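Long-range contacts in BluB-like flavoprotein (Clostridium difficile 630, PDB 3EO8), which binds flavin mononucleotide and, as a member of the nitroreductase family, probably acts as an FMN-dependent oxidoreductase: residues A61-L72 and F86-Y97; G157-N167 and L190-P199. All coordinates share one frame; numbering follows the deposited sequence.

Interaction 1 of 2, residues A61-L72 and F86-Y97. With FMN (flavin mononucleotide), chain G; ACT (acetate ion), chain I.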
loop_
_atom_site.group_PDB
_atom_site.type_symbol
_atom_site.label_atom_id
_atom_site.label_comp_id
_atom_site.label_asym_id
_atom_site.label_seq_id
_atom_site.Cartn_x
_atom_site.Cartn_y
_atom_site.Cartn_z
ATOM N N ALA A 61 18.361 -1.844 16.550
ATOM C CA ALA A 61 18.745 -3.230 16.227
ATOM C C ALA A 61 18.714 -4.091 17.473
ATOM O O ALA A 61 18.140 -5.195 17.483
ATOM C CB ALA A 61 20.124 -3.230 15.548
ATOM N N ASP A 62 19.245 -3.566 18.563
ATOM C CA ASP A 62 19.286 -4.325 19.809
ATOM C C ASP A 62 17.893 -4.663 20.333
ATOM O O ASP A 62 17.718 -5.750 20.889
ATOM C CB ASP A 62 20.089 -3.580 20.869
ATOM C CG ASP A 62 21.584 -3.526 20.563
ATOM O OD1 ASP A 62 22.098 -4.344 19.769
ATOM O OD2 ASP A 62 22.253 -2.692 21.185
ATOM N N VAL A 63 16.898 -3.767 20.201
ATOM C CA VAL A 63 15.543 -4.118 20.688
ATOM C C VAL A 63 14.858 -5.118 19.749
ATOM O O VAL A 63 14.057 -5.954 20.191
ATOM C CB VAL A 63 14.582 -2.891 20.955
ATOM C CG1 VAL A 63 15.129 -1.992 22.066
ATOM C CG2 VAL A 63 14.236 -2.147 19.671
ATOM N N ILE A 64 15.204 -5.061 18.462
ATOM C CA ILE A 64 14.718 -6.058 17.510
ATOM C C ILE A 64 15.283 -7.437 17.896
ATOM O O ILE A 64 14.539 -8.439 18.068
ATOM C CB ILE A 64 15.095 -5.695 16.071
ATOM C CG1 ILE A 64 14.345 -4.429 15.620
ATOM C CG2 ILE A 64 14.802 -6.912 15.116
ATOM C CD1 ILE A 64 14.884 -3.762 14.267
ATOM N N THR A 65 16.580 -7.472 18.123
ATOM C CA THR A 65 17.251 -8.711 18.577
ATOM C C THR A 65 16.676 -9.265 19.884
ATOM O O THR A 65 16.379 -10.479 20.006
ATOM C CB THR A 65 18.755 -8.459 18.700
ATOM O OG1 THR A 65 19.272 -8.147 17.404
ATOM C CG2 THR A 65 19.462 -9.697 19.286
ATOM N N LYS A 66 16.459 -8.390 20.858
ATOM C CA LYS A 66 15.977 -8.820 22.149
ATOM C C LYS A 66 14.589 -9.427 22.022
ATOM O O LYS A 66 14.285 -10.460 22.615
ATOM C CB LYS A 66 15.964 -7.632 23.104
ATOM C CG LYS A 66 15.583 -7.965 24.515
ATOM C CD LYS A 66 15.620 -6.742 25.374
ATOM C CE LYS A 66 15.251 -7.069 26.815
ATOM N NZ LYS A 66 15.594 -5.898 27.665
ATOM N N LYS A 67 13.728 -8.776 21.264
ATOM C CA LYS A 67 12.375 -9.294 21.029
ATOM C C LYS A 67 12.451 -10.608 20.253
ATOM O O LYS A 67 11.763 -11.549 20.570
ATOM C CB LYS A 67 11.531 -8.273 20.257
ATOM C CG LYS A 67 10.024 -8.525 20.325
ATOM C CD LYS A 67 9.418 -8.043 21.639
ATOM C CE LYS A 67 7.913 -8.301 21.637
ATOM N NZ LYS A 67 7.183 -7.607 22.757
ATOM N N GLN A 68 13.285 -10.633 19.213
ATOM C CA GLN A 68 13.564 -11.886 18.469
ATOM C C GLN A 68 13.970 -13.031 19.383
ATOM O O GLN A 68 13.500 -14.149 19.226
ATOM C CB GLN A 68 14.689 -11.687 17.453
ATOM C CG GLN A 68 15.021 -12.926 16.649
ATOM C CD GLN A 68 16.438 -12.867 16.120
ATOM O OE1 GLN A 68 17.288 -12.171 16.690
ATOM N NE2 GLN A 68 16.709 -13.622 15.058
ATOM N N GLN A 69 14.861 -12.759 20.330
ATOM C CA GLN A 69 15.339 -13.819 21.189
ATOM C C GLN A 69 14.233 -14.396 22.084
ATOM O O GLN A 69 14.230 -15.590 22.351
ATOM C CB GLN A 69 16.518 -13.340 22.002
ATOM C CG GLN A 69 17.758 -13.064 21.169
ATOM C CD GLN A 69 18.363 -14.292 20.508
ATOM O OE1 GLN A 69 18.344 -15.391 21.052
ATOM N NE2 GLN A 69 18.924 -14.095 19.325
ATOM N N GLU A 70 13.304 -13.557 22.541
ATOM C CA GLU A 70 12.176 -14.033 23.334
ATOM C C GLU A 70 11.350 -15.029 22.532
ATOM O O GLU A 70 10.891 -16.037 23.091
ATOM C CB GLU A 70 11.278 -12.865 23.764
ATOM C CG GLU A 70 11.967 -11.821 24.615
ATOM C CD GLU A 70 11.081 -10.595 24.848
ATOM O OE1 GLU A 70 9.891 -10.620 24.419
ATOM O OE2 GLU A 70 11.586 -9.631 25.481
ATOM N N ILE A 71 11.182 -14.759 21.233
ATOM C CA ILE A 71 10.485 -15.685 20.336
ATOM C C ILE A 71 11.314 -16.974 20.111
ATOM O O ILE A 71 10.789 -18.064 20.257
ATOM C CB ILE A 71 10.123 -15.041 18.986
ATOM C CG1 ILE A 71 9.177 -13.837 19.196
ATOM C CG2 ILE A 71 9.501 -16.061 18.116
ATOM C CD1 ILE A 71 9.054 -12.876 17.982
ATOM N N LEU A 72 12.613 -16.828 19.828
ATOM C CA LEU A 72 13.494 -17.964 19.561
ATOM C C LEU A 72 13.570 -19.000 20.695
ATOM O O LEU A 72 13.578 -20.214 20.448
ATOM C CB LEU A 72 14.913 -17.470 19.196
ATOM C CG LEU A 72 15.060 -16.904 17.793
ATOM C CD1 LEU A 72 16.419 -16.241 17.608
ATOM C CD2 LEU A 72 14.833 -17.971 16.706
ATOM N N PHE A 86 14.475 -18.948 11.340
ATOM C CA PHE A 86 14.190 -17.561 11.796
ATOM C C PHE A 86 15.467 -16.775 12.165
ATOM O O PHE A 86 15.567 -15.579 11.871
ATOM C CB PHE A 86 13.221 -17.592 12.971
ATOM C CG PHE A 86 12.668 -16.251 13.370
ATOM C CD1 PHE A 86 12.073 -15.430 12.453
ATOM C CD2 PHE A 86 12.684 -15.850 14.704
ATOM C CE1 PHE A 86 11.503 -14.205 12.854
ATOM C CE2 PHE A 86 12.125 -14.650 15.095
ATOM C CZ PHE A 86 11.546 -13.826 14.154
ATOM N N ARG A 87 16.449 -17.440 12.772
ATOM C CA ARG A 87 17.751 -16.815 13.018
ATOM C C ARG A 87 18.378 -16.277 11.733
ATOM O O ARG A 87 18.895 -15.155 11.684
ATOM C CB ARG A 87 18.705 -17.836 13.664
ATOM C CG ARG A 87 18.340 -18.197 15.080
ATOM C CD ARG A 87 19.261 -19.267 15.759
ATOM N NE ARG A 87 18.874 -19.365 17.160
ATOM C CZ ARG A 87 18.067 -20.278 17.704
ATOM N NH1 ARG A 87 17.605 -21.328 17.031
ATOM N NH2 ARG A 87 17.772 -20.176 18.981
ATOM N N LYS A 88 18.360 -17.102 10.690
ATOM C CA LYS A 88 18.990 -16.715 9.419
ATOM C C LYS A 88 18.166 -15.603 8.797
ATOM O O LYS A 88 18.711 -14.649 8.251
ATOM C CB LYS A 88 19.069 -17.913 8.449
ATOM C CG LYS A 88 19.828 -17.579 7.129
ATOM C CD LYS A 88 19.991 -18.790 6.175
ATOM N N PHE A 89 16.844 -15.737 8.870
ATOM C CA PHE A 89 15.944 -14.742 8.274
ATOM C C PHE A 89 16.159 -13.323 8.844
ATOM O O PHE A 89 16.261 -12.339 8.098
ATOM C CB PHE A 89 14.482 -15.166 8.462
ATOM C CG PHE A 89 13.516 -14.117 8.061
ATOM C CD1 PHE A 89 13.142 -13.969 6.748
ATOM C CD2 PHE A 89 13.012 -13.222 9.004
ATOM C CE1 PHE A 89 12.263 -12.958 6.373
ATOM C CE2 PHE A 89 12.141 -12.226 8.629
ATOM C CZ PHE A 89 11.775 -12.091 7.314
ATOM N N VAL A 90 16.235 -13.219 10.167
ATOM C CA VAL A 90 16.386 -11.901 10.784
ATOM C C VAL A 90 17.712 -11.216 10.404
ATOM O O VAL A 90 17.727 -10.006 10.178
ATOM C CB VAL A 90 16.164 -11.963 12.271
ATOM C CG1 VAL A 90 16.483 -10.617 12.942
ATOM C CG2 VAL A 90 14.743 -12.384 12.502
ATOM N N LYS A 91 18.795 -11.989 10.272
ATOM C CA LYS A 91 20.093 -11.431 9.832
ATOM C C LYS A 91 20.031 -10.932 8.427
ATOM O O LYS A 91 20.538 -9.849 8.107
ATOM C CB LYS A 91 21.188 -12.486 9.842
ATOM C CG LYS A 91 21.668 -12.854 11.171
ATOM C CD LYS A 91 22.691 -14.005 11.036
ATOM C CE LYS A 91 22.786 -14.746 12.358
ATOM N NZ LYS A 91 23.731 -15.877 12.302
ATOM N N ASN A 92 19.435 -11.741 7.564
ATOM C CA ASN A 92 19.494 -11.464 6.131
ATOM C C ASN A 92 18.454 -10.471 5.632
ATOM O O ASN A 92 18.717 -9.684 4.705
ATOM C CB ASN A 92 19.429 -12.788 5.391
ATOM C CG ASN A 92 20.724 -13.591 5.549
ATOM O OD1 ASN A 92 21.790 -13.026 5.808
ATOM N ND2 ASN A 92 20.627 -14.906 5.399
ATOM N N PHE A 93 17.285 -10.506 6.266
ATOM C CA PHE A 93 16.121 -9.699 5.865
ATOM C C PHE A 93 15.656 -8.656 6.889
ATOM O O PHE A 93 14.642 -7.977 6.686
ATOM C CB PHE A 93 14.966 -10.629 5.453
ATOM C CG PHE A 93 15.319 -11.486 4.270
ATOM C CD1 PHE A 93 15.331 -10.936 2.999
ATOM C CD2 PHE A 93 15.731 -12.814 4.437
ATOM C CE1 PHE A 93 15.707 -11.715 1.893
ATOM C CE2 PHE A 93 16.104 -13.596 3.349
ATOM C CZ PHE A 93 16.098 -13.039 2.079
ATOM N N THR A 94 16.384 -8.467 7.971
ATOM C CA THR A 94 16.029 -7.359 8.861
ATOM C C THR A 94 17.284 -6.546 9.263
ATOM O O THR A 94 17.391 -5.356 8.960
ATOM C CB THR A 94 15.265 -7.810 10.140
ATOM O OG1 THR A 94 14.252 -8.784 9.818
ATOM C CG2 THR A 94 14.613 -6.592 10.814
ATOM N N LEU A 95 18.252 -7.185 9.913
ATOM C CA LEU A 95 19.309 -6.417 10.540
ATOM C C LEU A 95 20.352 -5.907 9.530
ATOM O O LEU A 95 21.270 -5.199 9.923
ATOM C CB LEU A 95 19.976 -7.199 11.661
ATOM C CG LEU A 95 19.120 -7.536 12.888
ATOM C CD1 LEU A 95 19.930 -8.478 13.842
ATOM C CD2 LEU A 95 18.692 -6.261 13.574
ATOM N N PHE A 96 20.202 -6.262 8.250
ATOM C CA PHE A 96 21.070 -5.735 7.190
ATOM C C PHE A 96 20.953 -4.231 7.005
ATOM O O PHE A 96 21.831 -3.623 6.404
ATOM C CB PHE A 96 20.765 -6.394 5.833
ATOM C CG PHE A 96 19.506 -5.907 5.231
ATOM C CD1 PHE A 96 19.498 -4.748 4.474
ATOM C CD2 PHE A 96 18.312 -6.541 5.501
ATOM C CE1 PHE A 96 18.348 -4.252 3.951
ATOM C CE2 PHE A 96 17.138 -6.052 4.981
ATOM C CZ PHE A 96 17.147 -4.897 4.221
ATOM N N TYR A 97 19.885 -3.615 7.503
ATOM C CA TYR A 97 19.727 -2.163 7.364
ATOM C C TYR A 97 20.905 -1.381 7.943
ATOM O O TYR A 97 21.152 -0.244 7.537
ATOM C CB TYR A 97 18.412 -1.657 7.982
ATOM C CG TYR A 97 18.400 -1.527 9.501
ATOM C CD1 TYR A 97 18.954 -0.434 10.142
ATOM C CD2 TYR A 97 17.801 -2.483 10.276
ATOM C CE1 TYR A 97 18.947 -0.310 11.537
ATOM C CE2 TYR A 97 17.771 -2.386 11.657
ATOM C CZ TYR A 97 18.351 -1.300 12.291
ATOM O OH TYR A 97 18.354 -1.207 13.685
HETATM N N1 FMN G . 12.729 -7.135 2.257
HETATM C C2 FMN G . 13.516 -7.468 3.333
HETATM O O2 FMN G . 14.675 -7.886 3.199
HETATM N N3 FMN G . 13.024 -7.325 4.601
HETATM C C4 FMN G . 11.748 -6.913 4.852
HETATM O O4 FMN G . 11.363 -6.784 6.036
HETATM C C4A FMN G . 10.945 -6.573 3.771
HETATM N N5 FMN G . 9.660 -6.113 3.987
HETATM C C5A FMN G . 8.869 -5.736 2.922
HETATM C C6 FMN G . 7.602 -5.248 3.185
HETATM C C7 FMN G . 6.795 -4.853 2.132
HETATM C C7M FMN G . 5.631 -3.981 2.470
HETATM C C8 FMN G . 7.280 -4.925 0.821
HETATM C C8M FMN G . 6.592 -4.144 -0.264
HETATM C C9 FMN G . 8.555 -5.408 0.574
HETATM C C9A FMN G . 9.369 -5.812 1.620
HETATM N N10 FMN G . 10.644 -6.334 1.406
HETATM C C10 FMN G . 11.448 -6.659 2.480
HETATM C "C1'" FMN G . 11.202 -6.533 0.021
HETATM C "C2'" FMN G . 10.681 -7.798 -0.660
HETATM O "O2'" FMN G . 11.320 -8.948 -0.119
HETATM C "C3'" FMN G . 10.977 -7.702 -2.151
HETATM O "O3'" FMN G . 10.268 -6.588 -2.681
HETATM C "C4'" FMN G . 10.664 -8.953 -2.966
HETATM O "O4'" FMN G . 11.442 -10.057 -2.536
HETATM C "C5'" FMN G . 10.954 -8.663 -4.444
HETATM O "O5'" FMN G . 12.332 -8.371 -4.592
HETATM P P FMN G . 12.764 -7.024 -5.383
HETATM O O1P FMN G . 14.261 -6.943 -5.429
HETATM O O2P FMN G . 12.183 -5.883 -4.562
HETATM O O3P FMN G . 12.160 -6.963 -6.778
HETATM C C ACT I . 5.059 -5.195 19.873
HETATM O O ACT I . 5.319 -4.339 19.009
HETATM O OXT ACT I . 5.980 -5.444 20.695
HETATM C CH3 ACT I . 3.724 -5.900 19.921
HETATM O O HOH W 1 19.353 -13.782 13.905
HETATM O O HOH W 2 18.283 -17.967 20.710
#

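Interaction 2 of 2, residues G157-N167 and L190-P199. With FMN (flavin mononucleotide), chain G.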
loop_
_atom_site.group_PDB
_atom_site.type_symbol
_atom_site.label_atom_id
_atom_site.label_comp_id
_atom_site.label_asym_id
_atom_site.label_seq_id
_atom_site.Cartn_x
_atom_site.Cartn_y
_atom_site.Cartn_z
ATOM N N GLY A 157 19.820 8.687 -7.625
ATOM C CA GLY A 157 21.090 7.966 -7.604
ATOM C C GLY A 157 21.293 7.054 -6.412
ATOM O O GLY A 157 22.410 6.596 -6.150
ATOM N N TYR A 158 20.211 6.778 -5.709
ATOM C CA TYR A 158 20.262 5.959 -4.519
ATOM C C TYR A 158 19.393 4.728 -4.721
ATOM O O TYR A 158 18.967 4.438 -5.824
ATOM C CB TYR A 158 19.765 6.767 -3.327
ATOM C CG TYR A 158 20.444 8.094 -3.111
ATOM C CD1 TYR A 158 21.685 8.180 -2.470
ATOM C CD2 TYR A 158 19.824 9.276 -3.497
ATOM C CE1 TYR A 158 22.295 9.401 -2.263
ATOM C CE2 TYR A 158 20.420 10.491 -3.301
ATOM C CZ TYR A 158 21.643 10.560 -2.667
ATOM O OH TYR A 158 22.205 11.798 -2.436
ATOM N N GLY A 159 19.163 3.980 -3.644
ATOM C CA GLY A 159 18.275 2.839 -3.679
ATOM C C GLY A 159 17.947 2.477 -2.257
ATOM O O GLY A 159 18.528 3.029 -1.326
ATOM N N SER A 160 17.014 1.546 -2.069
ATOM C CA SER A 160 16.529 1.272 -0.746
ATOM C C SER A 160 15.920 -0.129 -0.656
ATOM O O SER A 160 15.673 -0.793 -1.664
ATOM C CB SER A 160 15.449 2.327 -0.372
ATOM O OG SER A 160 14.243 2.144 -1.123
ATOM N N CYS A 161 15.657 -0.549 0.565
ATOM C CA CYS A 161 14.851 -1.723 0.802
ATOM C C CYS A 161 13.810 -1.284 1.770
ATOM O O CYS A 161 14.098 -0.565 2.717
ATOM C CB CYS A 161 15.654 -2.875 1.400
ATOM S SG CYS A 161 14.790 -4.491 1.521
ATOM N N TRP A 162 12.604 -1.752 1.504
ATOM C CA TRP A 162 11.422 -1.569 2.334
ATOM C C TRP A 162 11.381 -2.694 3.360
ATOM O O TRP A 162 11.617 -3.830 3.001
ATOM C CB TRP A 162 10.264 -1.697 1.366
ATOM C CG TRP A 162 8.889 -1.239 1.741
ATOM C CD1 TRP A 162 8.264 -1.313 2.953
ATOM C CD2 TRP A 162 7.912 -0.783 0.813
ATOM N NE1 TRP A 162 6.979 -0.848 2.836
ATOM C CE2 TRP A 162 6.738 -0.526 1.528
ATOM C CE3 TRP A 162 7.939 -0.518 -0.558
ATOM C CZ2 TRP A 162 5.584 -0.028 0.916
ATOM C CZ3 TRP A 162 6.798 -0.009 -1.165
ATOM C CH2 TRP A 162 5.629 0.216 -0.421
ATOM N N LEU A 163 11.133 -2.382 4.629
ATOM C CA LEU A 163 11.069 -3.405 5.669
ATOM C C LEU A 163 9.821 -3.336 6.496
ATOM O O LEU A 163 9.460 -2.289 7.019
ATOM C CB LEU A 163 12.255 -3.286 6.612
ATOM C CG LEU A 163 13.665 -3.500 6.012
ATOM C CD1 LEU A 163 14.289 -2.244 5.403
ATOM C CD2 LEU A 163 14.601 -4.109 7.088
ATOM N N THR A 164 9.188 -4.480 6.678
ATOM C CA THR A 164 8.158 -4.612 7.711
ATOM C C THR A 164 8.468 -5.779 8.636
ATOM O O THR A 164 7.727 -6.022 9.600
ATOM C CB THR A 164 6.735 -4.739 7.120
ATOM O OG1 THR A 164 6.667 -5.830 6.202
ATOM C CG2 THR A 164 6.308 -3.419 6.454
ATOM N N SER A 165 9.558 -6.502 8.395
ATOM C CA SER A 165 9.838 -7.726 9.158
ATOM C C SER A 165 10.201 -7.431 10.617
ATOM O O SER A 165 10.175 -8.312 11.438
ATOM C CB SER A 165 10.944 -8.571 8.516
ATOM O OG SER A 165 12.153 -7.865 8.416
ATOM N N GLN A 166 10.546 -6.191 10.928
ATOM C CA GLN A 166 10.834 -5.814 12.308
ATOM C C GLN A 166 9.601 -5.660 13.199
ATOM O O GLN A 166 9.751 -5.442 14.400
ATOM C CB GLN A 166 11.609 -4.487 12.323
ATOM C CG GLN A 166 10.791 -3.247 11.986
ATOM C CD GLN A 166 10.428 -3.119 10.513
ATOM O OE1 GLN A 166 11.094 -3.692 9.646
ATOM N NE2 GLN A 166 9.375 -2.331 10.212
ATOM N N ASN A 167 8.402 -5.704 12.630
ATOM C CA ASN A 167 7.240 -5.129 13.316
ATOM C C ASN A 167 6.703 -5.935 14.494
ATOM O O ASN A 167 5.932 -5.389 15.272
ATOM C CB ASN A 167 6.099 -4.780 12.341
ATOM C CG ASN A 167 6.391 -3.530 11.496
ATOM O OD1 ASN A 167 7.212 -2.693 11.841
ATOM N ND2 ASN A 167 5.704 -3.422 10.380
ATOM N N LEU A 190 4.690 2.672 14.073
ATOM C CA LEU A 190 5.639 2.298 13.031
ATOM C C LEU A 190 4.925 1.467 11.976
ATOM O O LEU A 190 4.274 0.470 12.292
ATOM C CB LEU A 190 6.798 1.535 13.633
ATOM C CG LEU A 190 7.901 1.206 12.657
ATOM C CD1 LEU A 190 8.607 2.460 12.207
ATOM C CD2 LEU A 190 8.839 0.178 13.288
ATOM N N GLY A 191 4.976 1.905 10.727
ATOM C CA GLY A 191 4.410 1.115 9.636
ATOM C C GLY A 191 5.445 0.273 8.897
ATOM O O GLY A 191 5.207 -0.890 8.562
ATOM N N ALA A 192 6.584 0.889 8.606
ATOM C CA ALA A 192 7.626 0.266 7.813
ATOM C C ALA A 192 8.939 0.999 8.114
ATOM O O ALA A 192 8.901 2.091 8.697
ATOM C CB ALA A 192 7.285 0.338 6.319
HETATM N N MSE A 193 10.077 0.384 7.769
HETATM C CA MSE A 193 11.338 1.101 7.656
HETATM C C MSE A 193 11.855 1.015 6.243
HETATM O O MSE A 193 11.437 0.165 5.436
HETATM C CB MSE A 193 12.413 0.583 8.619
HETATM C CG MSE A 193 11.872 0.126 9.961
HETATM SE SE MSE A 193 13.195 -0.221 11.321
HETATM C CE MSE A 193 14.048 -1.800 10.644
ATOM N N LEU A 194 12.729 1.962 5.921
ATOM C CA LEU A 194 13.478 1.953 4.675
ATOM C C LEU A 194 14.967 2.021 4.994
ATOM O O LEU A 194 15.417 2.919 5.761
ATOM C CB LEU A 194 13.110 3.145 3.836
ATOM C CG LEU A 194 11.725 3.157 3.233
ATOM C CD1 LEU A 194 11.285 4.604 2.886
ATOM C CD2 LEU A 194 11.767 2.280 2.017
ATOM N N ALA A 195 15.729 1.081 4.431
ATOM C CA ALA A 195 17.196 1.168 4.445
ATOM C C ALA A 195 17.585 1.904 3.170
ATOM O O ALA A 195 17.229 1.463 2.074
ATOM C CB ALA A 195 17.862 -0.240 4.475
ATOM N N LEU A 196 18.325 3.002 3.314
ATOM C CA LEU A 196 18.547 3.942 2.226
ATOM C C LEU A 196 20.012 4.306 2.078
ATOM O O LEU A 196 20.666 4.688 3.043
ATOM C CB LEU A 196 17.734 5.226 2.486
ATOM C CG LEU A 196 17.811 6.380 1.480
ATOM C CD1 LEU A 196 17.255 5.976 0.070
ATOM C CD2 LEU A 196 17.079 7.642 2.071
ATOM N N GLY A 197 20.504 4.234 0.847
ATOM C CA GLY A 197 21.906 4.529 0.537
ATOM C C GLY A 197 22.218 4.477 -0.943
ATOM O O GLY A 197 21.335 4.330 -1.781
ATOM N N VAL A 198 23.494 4.621 -1.274
ATOM C CA VAL A 198 23.929 4.403 -2.631
ATOM C C VAL A 198 24.129 2.911 -2.751
ATOM O O VAL A 198 24.898 2.327 -1.981
ATOM C CB VAL A 198 25.246 5.111 -2.945
ATOM C CG1 VAL A 198 25.699 4.723 -4.344
ATOM C CG2 VAL A 198 25.091 6.651 -2.778
ATOM N N PRO A 199 23.405 2.269 -3.682
ATOM C CA PRO A 199 23.427 0.801 -3.757
ATOM C C PRO A 199 24.747 0.224 -4.235
ATOM O O PRO A 199 25.408 0.827 -5.085
ATOM C CB PRO A 199 22.314 0.487 -4.775
ATOM C CG PRO A 199 22.196 1.697 -5.590
ATOM C CD PRO A 199 22.514 2.861 -4.694
HETATM N N1 FMN G . 12.729 -7.135 2.257
HETATM C C2 FMN G . 13.516 -7.468 3.333
HETATM O O2 FMN G . 14.675 -7.886 3.199
HETATM N N3 FMN G . 13.024 -7.325 4.601
HETATM C C4 FMN G . 11.748 -6.913 4.852
HETATM O O4 FMN G . 11.363 -6.784 6.036
HETATM C C4A FMN G . 10.945 -6.573 3.771
HETATM N N5 FMN G . 9.660 -6.113 3.987
HETATM C C5A FMN G . 8.869 -5.736 2.922
HETATM C C6 FMN G . 7.602 -5.248 3.185
HETATM C C7 FMN G . 6.795 -4.853 2.132
HETATM C C7M FMN G . 5.631 -3.981 2.470
HETATM C C8 FMN G . 7.280 -4.925 0.821
HETATM C C8M FMN G . 6.592 -4.144 -0.264
HETATM C C9 FMN G . 8.555 -5.408 0.574
HETATM C C9A FMN G . 9.369 -5.812 1.620
HETATM N N10 FMN G . 10.644 -6.334 1.406
HETATM C C10 FMN G . 11.448 -6.659 2.480
HETATM C "C1'" FMN G . 11.202 -6.533 0.021
HETATM C "C2'" FMN G . 10.681 -7.798 -0.660
HETATM O "O2'" FMN G . 11.320 -8.948 -0.119
HETATM C "C3'" FMN G . 10.977 -7.702 -2.151
HETATM O "O3'" FMN G . 10.268 -6.588 -2.681
HETATM C "C4'" FMN G . 10.664 -8.953 -2.966
HETATM O "O4'" FMN G . 11.442 -10.057 -2.536
HETATM C "C5'" FMN G . 10.954 -8.663 -4.444
HETATM O "O5'" FMN G . 12.332 -8.371 -4.592
HETATM P P FMN G . 12.764 -7.024 -5.383
HETATM O O1P FMN G . 14.261 -6.943 -5.429
HETATM O O2P FMN G . 12.183 -5.883 -4.562
HETATM O O3P FMN G . 12.160 -6.963 -6.778
#

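Interaction 1 of 2, residues A61-L72 and F86-Y97
Leu72 and Phe86 meet where two consecutive helices of the chain run antiparallel, and their contact opens the tightly packed part of the interface. Leu72 CD2 lies in the plane of the Phe86 ring, at its edge, 3.6 Å from Phe86 CD2. One face of the same ring is covered from within its own helix by Val90 CG2, while Ile71 CG2 and the CG of Gln68 approach it obliquely. Gln68 reaches this layer because its CG stands anti to the backbone N (chi1 -180°) and the chain stays extended beyond it; its amide is turned 77° from the Phe86 ring, and Gln68 NE2 comes to 3.3 Å from Val90 CB. The same NE2 donates to a water at 2.9 Å, which in turn donates to Arg87 O. The segment axes come no closer than 11.4 Å, a wide spacing spanned by long side chains such as Gln68, Leu72 and Phe86. Farther along, Leu95 CD2 packs on Ala61 CB at 3.9 Å, and Ile64 CD1 touches Tyr97 CE2 at 4.1 Å. The hydroxyl of Tyr97 is hydrogen-bonded outside the pair, to Met57 O.

The solvent side is looser and more polar. Arg87 lays its extended chain beside Leu72, whose CD2 sits over the centre of one guanidinium face. Arg87 NH2 donates to a second water 2.9 Å away, which donates to Gln69 OE1, and the same NH2 also forms a salt bridge with Asp76.

Beyond Phe93 the helix gives way to a short 3-10 segment, and here the packing borders the flavin: FMN N3 donates an almost straight bond, 177° at the hydrogen, to Phe93 O. The arrangement is an antiparallel helical hairpin whose second arm ends at the FMN pocket of a nitroreductase-family flavoprotein.

Interaction 2 of 2, residues G157-N167 and L190-P199
Three hydrogen-bonded pairs, Gly159 with Gly197, Cys161 with Ala195 and Leu163 with Met193, each joined by two backbone bonds, zip these strands together antiparallel. Leu163 N gives the shortest, 2.7 Å to Met193 O, with the donor tilted 26° from the carbonyl plane. Leu163 O is gripped twice, by Met193 N and by Gln166 NE2, the latter from above the carbonyl plane.

One side-chain amide carries the polar contact past the strand end: Asn167 ND2 donates to Gly191 O at 3.2 Å, also from above the carbonyl plane.

Apolar contacts follow the alternation of the sheet. On one face Leu163 sets CD1 4.2 Å from Ala195 CB and CD2 4.3 Å from CE of selenomethionine Met193; on the other, Trp162 CB meets Leu194 CD2. Beyond the strand end Gln166, bent at chi2 (-74°), slides antiparallel past Met193, Gln166 NE2 lying 3.5 Å from Met193 CG.

Flavin contacts gather on the 157-167 side. Thr164 N donates to FMN N5 at 3.2 Å and Ser165 N to FMN O4 at 3.0 Å, while FMN C8M lies over the centre of one Trp162 face.

Strand 159-163 is one of the two outermost strands within this chain; strand 189-197 is paired on its other side with strand 102-108, where Gly191 and Ala192 form a classic bulge opposite Val106. Trp162 NE1 is hydrogen-bonded to Gln140 OE1 of the second subunit. Helix 137-155 packs against Trp162 and Leu194, helix 24-35 against Leu196.

How the interactions relate
Followed from the N terminus, the chain closes two loops one after the other, neither enclosing nor crossing the other. Interaction 1 closes the short one, through the 13 mostly helical residues between 61-72 and 86-97. Strand 102-108 and helices 116-121, 126-133 and 137-155 then intervene before interaction 2 closes a loop of 22 residues, which holds helix 170-181, between 157-167 and 190-199. The two centres lie 15 Å apart, yet the contacts touch: Ser165 OG is probably hydrogen-bonded to both Thr94 OG1 and Phe93 O, and Phe96 packs on Cys161. Together they tie the helical hairpin to the sheet edge around one FMN, and both also reach the second subunit.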